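Long-range contacts in kinesin-like protein Nod (Drosophila melanogaster, PDB 3DC4), which binds and hydrolyses ATP in a microtubule-binding kinesin motor domain, the part present here, and is required for meiotic segregation of non-exchange chromosomes: residues L21-I26 with Q303-F308; D166-T171 with L199-R204. All coordinates share one frame; numbering follows the deposited sequence.

Interaction 1 pairs two parallel strands in the mixed central sheet of the motor domain, whereas interaction 2 sets a turn after strand 164-166 against the end of helix 192-204, on the opposite side of the chain's centre. The centres of interaction 1 and interaction 2 are 28 Å apart. Interaction 1, nearer the middle of the chain, is held by backbone hydrogen bonds, with a buried apolar face and a partly exposed one carrying a tyrosine and waters. Interaction 2, small, buried but peripheral, has no hydrogen bond between its segments: leucines meet a helical glycine and another leucine, and its polar bonds close within a segment or go to neighbours such as N205 and T185.

Interaction 1 (L21-I26 with Q303-F308); sequences LSAVRI and QSYLTF
The side chain of S22 lies over one face of the Y305 ring, its CB 3.6 Å from the ring centroid in a CH-pi contact displaced toward the rim. Y305 CG stands beside its own backbone N (chi1 -67°), and from there the ring reaches S22, one residue before its bridge partner A23. A23 CB packs 3.7 Å from Y305 CD2, a methyl small enough to sit beside the ring. Water 1 bonds to both S22 OG and Y305 OH, 2.9 Å from the latter, so the phenol keeps a polar partner at its outer end. An alanine in place of Y305 would probably leave S22 without its aromatic neighbour and water 1 without one of its two hydroxyl partners. Farther along the same face, T307 lies beside the start of the R25 side chain, and water 2 links T307 OG1 to A23 O.

On the other face, I26 CG1 rests 3.8 Å from F308 CD2, the two side chains alongside and pointing the same way, while V24 CG1 approaches the edge of the F308 ring. Branched I26 and V24 suit extended strands, and flat F308 reaches on to I271 of helix 267-279, which L306 also touches.

The backbone sets this spacing. S22 N gives a bent bond to S304 O, at 142°; L306 N then bonds to A23 O, R25 N to L306 O, and F308 N to R25 O, the last at 2.7 Å and nearly straight. Beyond the pair, strand 305-312 bonds to strand 96-101, and helix 84-92 packs against Y305 and T307. A central sheet with parallel strands between helices 84-92 and 267-279 is the three-layer alpha/beta arrangement of P-loop NTPases, to which the kinesin motor domain belongs.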
loop_
_atom_site.group_PDB
_atom_site.type_symbol
_atom_site.label_atom_id
_atom_site.label_comp_id
_atom_site.label_asym_id
_atom_site.label_seq_id
_atom_site.Cartn_x
_atom_site.Cartn_y
_atom_site.Cartn_z
ATOM N N LEU A 21 12.936 8.928 5.873
ATOM C CA LEU A 21 11.718 9.080 5.081
ATOM C C LEU A 21 11.010 10.337 5.577
ATOM O O LEU A 21 11.246 10.780 6.702
ATOM C CB LEU A 21 10.815 7.861 5.279
ATOM C CG LEU A 21 11.352 6.521 4.772
ATOM C CD1 LEU A 21 10.760 5.387 5.587
ATOM C CD2 LEU A 21 11.026 6.365 3.296
ATOM N N SER A 22 10.148 10.919 4.749
ATOM C CA SER A 22 9.433 12.122 5.162
ATOM C C SER A 22 8.383 11.804 6.221
ATOM O O SER A 22 8.120 12.614 7.113
ATOM C CB SER A 22 8.768 12.803 3.962
ATOM O OG SER A 22 9.729 13.455 3.146
ATOM N N ALA A 23 7.789 10.618 6.126
ATOM C CA ALA A 23 6.771 10.213 7.084
ATOM C C ALA A 23 6.405 8.745 6.940
ATOM O O ALA A 23 6.219 8.247 5.830
ATOM C CB ALA A 23 5.522 11.081 6.912
ATOM N N VAL A 24 6.330 8.053 8.071
ATOM C CA VAL A 24 5.937 6.652 8.093
ATOM C C VAL A 24 4.688 6.627 8.966
ATOM O O VAL A 24 4.757 6.909 10.160
ATOM C CB VAL A 24 7.030 5.756 8.710
ATOM C CG1 VAL A 24 6.548 4.312 8.753
ATOM C CG2 VAL A 24 8.310 5.846 7.875
ATOM N N ARG A 25 3.547 6.311 8.361
ATOM C CA ARG A 25 2.276 6.289 9.071
ATOM C C ARG A 25 1.668 4.888 9.159
ATOM O O ARG A 25 1.839 4.060 8.259
ATOM C CB ARG A 25 1.281 7.226 8.372
ATOM C CG ARG A 25 1.759 8.658 8.154
ATOM C CD ARG A 25 2.036 9.395 9.457
ATOM N NE ARG A 25 1.585 10.789 9.401
ATOM C CZ ARG A 25 0.314 11.161 9.528
ATOM N NH1 ARG A 25 -0.622 10.240 9.726
ATOM N NH2 ARG A 25 -0.025 12.444 9.451
ATOM N N ILE A 26 0.950 4.632 10.247
ATOM C CA ILE A 26 0.314 3.339 10.439
ATOM C C ILE A 26 -1.159 3.500 10.795
ATOM O O ILE A 26 -1.525 4.244 11.713
ATOM C CB ILE A 26 1.022 2.533 11.546
ATOM C CG1 ILE A 26 2.451 2.209 11.092
ATOM C CG2 ILE A 26 0.250 1.236 11.834
ATOM C CD1 ILE A 26 3.293 1.488 12.101
ATOM N N GLN A 303 13.051 11.115 2.202
ATOM C CA GLN A 303 11.929 11.984 1.887
ATOM C C GLN A 303 10.981 11.249 0.945
ATOM O O GLN A 303 10.392 11.860 0.057
ATOM C CB GLN A 303 12.371 13.075 0.906
ATOM C CG GLN A 303 13.415 14.024 1.483
ATOM C CD GLN A 303 13.601 15.268 0.639
ATOM O OE1 GLN A 303 14.038 15.196 -0.511
ATOM N NE2 GLN A 303 13.270 16.422 1.209
ATOM N N SER A 304 10.796 9.954 1.161
ATOM C CA SER A 304 9.677 9.197 0.615
ATOM C C SER A 304 8.648 8.981 1.721
ATOM O O SER A 304 8.951 9.167 2.901
ATOM C CB SER A 304 10.151 7.860 0.053
ATOM O OG SER A 304 10.946 8.077 -1.102
ATOM N N TYR A 305 7.433 8.598 1.328
ATOM C CA TYR A 305 6.344 8.366 2.273
ATOM C C TYR A 305 5.904 6.915 2.319
ATOM O O TYR A 305 5.735 6.277 1.284
ATOM C CB TYR A 305 5.140 9.236 1.918
ATOM C CG TYR A 305 5.388 10.707 2.106
ATOM C CD1 TYR A 305 6.132 11.437 1.176
ATOM C CD2 TYR A 305 4.899 11.364 3.230
ATOM C CE1 TYR A 305 6.383 12.785 1.367
ATOM C CE2 TYR A 305 5.139 12.707 3.436
ATOM C CZ TYR A 305 5.881 13.411 2.506
ATOM O OH TYR A 305 6.126 14.745 2.730
ATOM N N LEU A 306 5.716 6.397 3.529
ATOM C CA LEU A 306 5.288 5.017 3.714
ATOM C C LEU A 306 4.099 4.963 4.665
ATOM O O LEU A 306 4.174 5.445 5.794
ATOM C CB LEU A 306 6.448 4.179 4.266
ATOM C CG LEU A 306 6.195 2.715 4.635
ATOM C CD1 LEU A 306 5.655 1.962 3.437
ATOM C CD2 LEU A 306 7.491 2.078 5.132
ATOM N N THR A 307 2.999 4.382 4.196
ATOM C CA THR A 307 1.799 4.262 5.012
ATOM C C THR A 307 1.305 2.818 5.053
ATOM O O THR A 307 1.061 2.193 4.016
ATOM C CB THR A 307 0.668 5.167 4.486
ATOM O OG1 THR A 307 1.061 6.540 4.615
ATOM C CG2 THR A 307 -0.616 4.936 5.287
ATOM N N PHE A 308 1.177 2.297 6.271
ATOM C CA PHE A 308 0.713 0.932 6.517
ATOM C C PHE A 308 -0.766 0.916 6.835
ATOM O O PHE A 308 -1.249 1.773 7.574
ATOM C CB PHE A 308 1.423 0.329 7.733
ATOM C CG PHE A 308 2.850 -0.041 7.497
ATOM C CD1 PHE A 308 3.175 -1.293 6.980
ATOM C CD2 PHE A 308 3.873 0.836 7.838
ATOM C CE1 PHE A 308 4.504 -1.670 6.819
ATOM C CE2 PHE A 308 5.206 0.470 7.682
ATOM C CZ PHE A 308 5.521 -0.790 7.168
HETATM O O HOH W 1 8.501 16.385 2.664
HETATM O O HOH W 2 3.078 8.412 5.009
#

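Interaction 2 (D166-T171 with L199-R204); sequences DLLGST and LELGTR
L167 and G202 meet most closely where the leucine's CD2 comes to 3.4 Å from G202 O, and L167 CB lies 3.9 Å from G202 CA. Glycine suits this position in the helix because no side chain stands between the two backbones: the CA atoms of L167 and G202 are 4.9 Å from each other. A CB on G202 would lie 3.8 Å from L167 CB, already in contact. Deeper in, L167 also touches F156 and E158 of strand 151-160, so its branched end is packed between helix and sheet.

Beside this pair, L168 CD2 meets L201 CD2 at 3.6 Å, the two side chains crossing at a slant. L201 CG, anti to its backbone N (chi1 173°), is thereby brought to 4.1 Å from L168 CD2, and L187 of strand 187-188 lies against both leucines. The segment 166-169 is a type I beta turn that also forms an Asx turn, in which L168 N bonds to D166 OD1 at 3.1 Å, approaching from above the carboxylate plane. Aspartate suits this first position because its short side chain can fold back onto the amide two residues on, while its other oxygen, OD2, takes a hydrogen bond from T185 N. This turn, which follows strand 164-166, packs against the flank of helix 192-204 in the kinesin motor domain.

The packing slackens toward solvent. L201 is only partly buried, and the helix next turns outward the exposed R204, whose NH1 forms a salt bridge with E200 OE2 at 2.8 Å, one turn back.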
loop_
_atom_site.group_PDB
_atom_site.type_symbol
_atom_site.label_atom_id
_atom_site.label_comp_id
_atom_site.label_asym_id
_atom_site.label_seq_id
_atom_site.Cartn_x
_atom_site.Cartn_y
_atom_site.Cartn_z
ATOM N N ASP A 166 5.678 -9.499 -14.084
ATOM C CA ASP A 166 5.091 -8.333 -14.735
ATOM C C ASP A 166 3.756 -8.755 -15.342
ATOM O O ASP A 166 3.720 -9.404 -16.387
ATOM C CB ASP A 166 6.027 -7.829 -15.832
ATOM C CG ASP A 166 5.612 -6.481 -16.377
ATOM O OD1 ASP A 166 4.445 -6.073 -16.173
ATOM O OD2 ASP A 166 6.457 -5.832 -17.024
ATOM N N LEU A 167 2.664 -8.384 -14.680
ATOM C CA LEU A 167 1.322 -8.746 -15.129
ATOM C C LEU A 167 0.784 -7.972 -16.327
ATOM O O LEU A 167 -0.305 -8.271 -16.813
ATOM C CB LEU A 167 0.333 -8.615 -13.965
ATOM C CG LEU A 167 0.245 -9.781 -12.972
ATOM C CD1 LEU A 167 1.616 -10.214 -12.534
ATOM C CD2 LEU A 167 -0.614 -9.376 -11.787
ATOM N N LEU A 168 1.531 -6.984 -16.804
ATOM C CA LEU A 168 1.079 -6.192 -17.946
ATOM C C LEU A 168 1.952 -6.411 -19.186
ATOM O O LEU A 168 1.728 -5.789 -20.223
ATOM C CB LEU A 168 1.050 -4.700 -17.572
ATOM C CG LEU A 168 0.104 -4.273 -16.437
ATOM C CD1 LEU A 168 0.326 -2.800 -16.095
ATOM C CD2 LEU A 168 -1.342 -4.504 -16.853
ATOM N N GLY A 169 2.938 -7.297 -19.073
ATOM C CA GLY A 169 3.815 -7.579 -20.196
ATOM C C GLY A 169 3.346 -8.776 -21.000
ATOM O O GLY A 169 2.242 -9.281 -20.784
ATOM N N SER A 170 4.184 -9.231 -21.933
ATOM C CA SER A 170 3.857 -10.375 -22.783
ATOM C C SER A 170 4.150 -11.707 -22.100
ATOM O O SER A 170 3.674 -12.757 -22.537
ATOM C CB SER A 170 4.641 -10.298 -24.094
ATOM O OG SER A 170 4.243 -9.175 -24.860
ATOM N N THR A 171 4.939 -11.659 -21.034
ATOM C CA THR A 171 5.289 -12.866 -20.300
ATOM C C THR A 171 4.958 -12.707 -18.818
ATOM O O THR A 171 5.852 -12.682 -17.974
ATOM C CB THR A 171 6.792 -13.192 -20.456
ATOM O OG1 THR A 171 7.574 -12.050 -20.087
ATOM C CG2 THR A 171 7.108 -13.569 -21.896
ATOM N N LEU A 199 -6.263 -3.250 -14.566
ATOM C CA LEU A 199 -6.625 -4.108 -13.441
ATOM C C LEU A 199 -7.226 -5.417 -13.931
ATOM O O LEU A 199 -6.948 -6.483 -13.382
ATOM C CB LEU A 199 -7.616 -3.401 -12.515
ATOM C CG LEU A 199 -7.041 -2.258 -11.682
ATOM C CD1 LEU A 199 -8.134 -1.652 -10.817
ATOM C CD2 LEU A 199 -5.905 -2.799 -10.811
ATOM N N GLU A 200 -8.047 -5.328 -14.971
ATOM C CA GLU A 200 -8.681 -6.508 -15.541
ATOM C C GLU A 200 -7.618 -7.374 -16.217
ATOM O O GLU A 200 -7.586 -8.595 -16.042
ATOM C CB GLU A 200 -9.744 -6.091 -16.562
ATOM C CG GLU A 200 -10.510 -7.244 -17.188
ATOM C CD GLU A 200 -11.522 -6.773 -18.219
ATOM O OE1 GLU A 200 -12.483 -6.069 -17.834
ATOM O OE2 GLU A 200 -11.357 -7.100 -19.418
ATOM N N LEU A 201 -6.745 -6.731 -16.985
ATOM C CA LEU A 201 -5.675 -7.436 -17.681
ATOM C C LEU A 201 -4.757 -8.123 -16.682
ATOM O O LEU A 201 -4.441 -9.307 -16.820
ATOM C CB LEU A 201 -4.864 -6.455 -18.531
ATOM C CG LEU A 201 -3.601 -6.998 -19.205
ATOM C CD1 LEU A 201 -3.977 -8.025 -20.265
ATOM C CD2 LEU A 201 -2.830 -5.850 -19.828
ATOM N N GLY A 202 -4.330 -7.371 -15.674
ATOM C CA GLY A 202 -3.446 -7.923 -14.667
ATOM C C GLY A 202 -4.076 -9.060 -13.887
ATOM O O GLY A 202 -3.421 -10.059 -13.587
ATOM N N THR A 203 -5.356 -8.915 -13.564
ATOM C CA THR A 203 -6.065 -9.938 -12.808
ATOM C C THR A 203 -6.135 -11.252 -13.573
ATOM O O THR A 203 -5.977 -12.323 -12.992
ATOM C CB THR A 203 -7.485 -9.481 -12.470
ATOM O OG1 THR A 203 -7.421 -8.268 -11.714
ATOM C CG2 THR A 203 -8.204 -10.540 -11.645
ATOM N N ARG A 204 -6.373 -11.172 -14.877
ATOM C CA ARG A 204 -6.451 -12.377 -15.691
ATOM C C ARG A 204 -5.095 -13.071 -15.761
ATOM O O ARG A 204 -5.013 -14.287 -15.612
ATOM C CB ARG A 204 -6.935 -12.053 -17.108
ATOM C CG ARG A 204 -8.345 -11.482 -17.171
ATOM C CD ARG A 204 -8.976 -11.725 -18.537
ATOM N NE ARG A 204 -8.279 -11.033 -19.620
ATOM C CZ ARG A 204 -8.473 -9.758 -19.945
ATOM N NH1 ARG A 204 -9.346 -9.025 -19.272
ATOM N NH2 ARG A 204 -7.796 -9.219 -20.951
#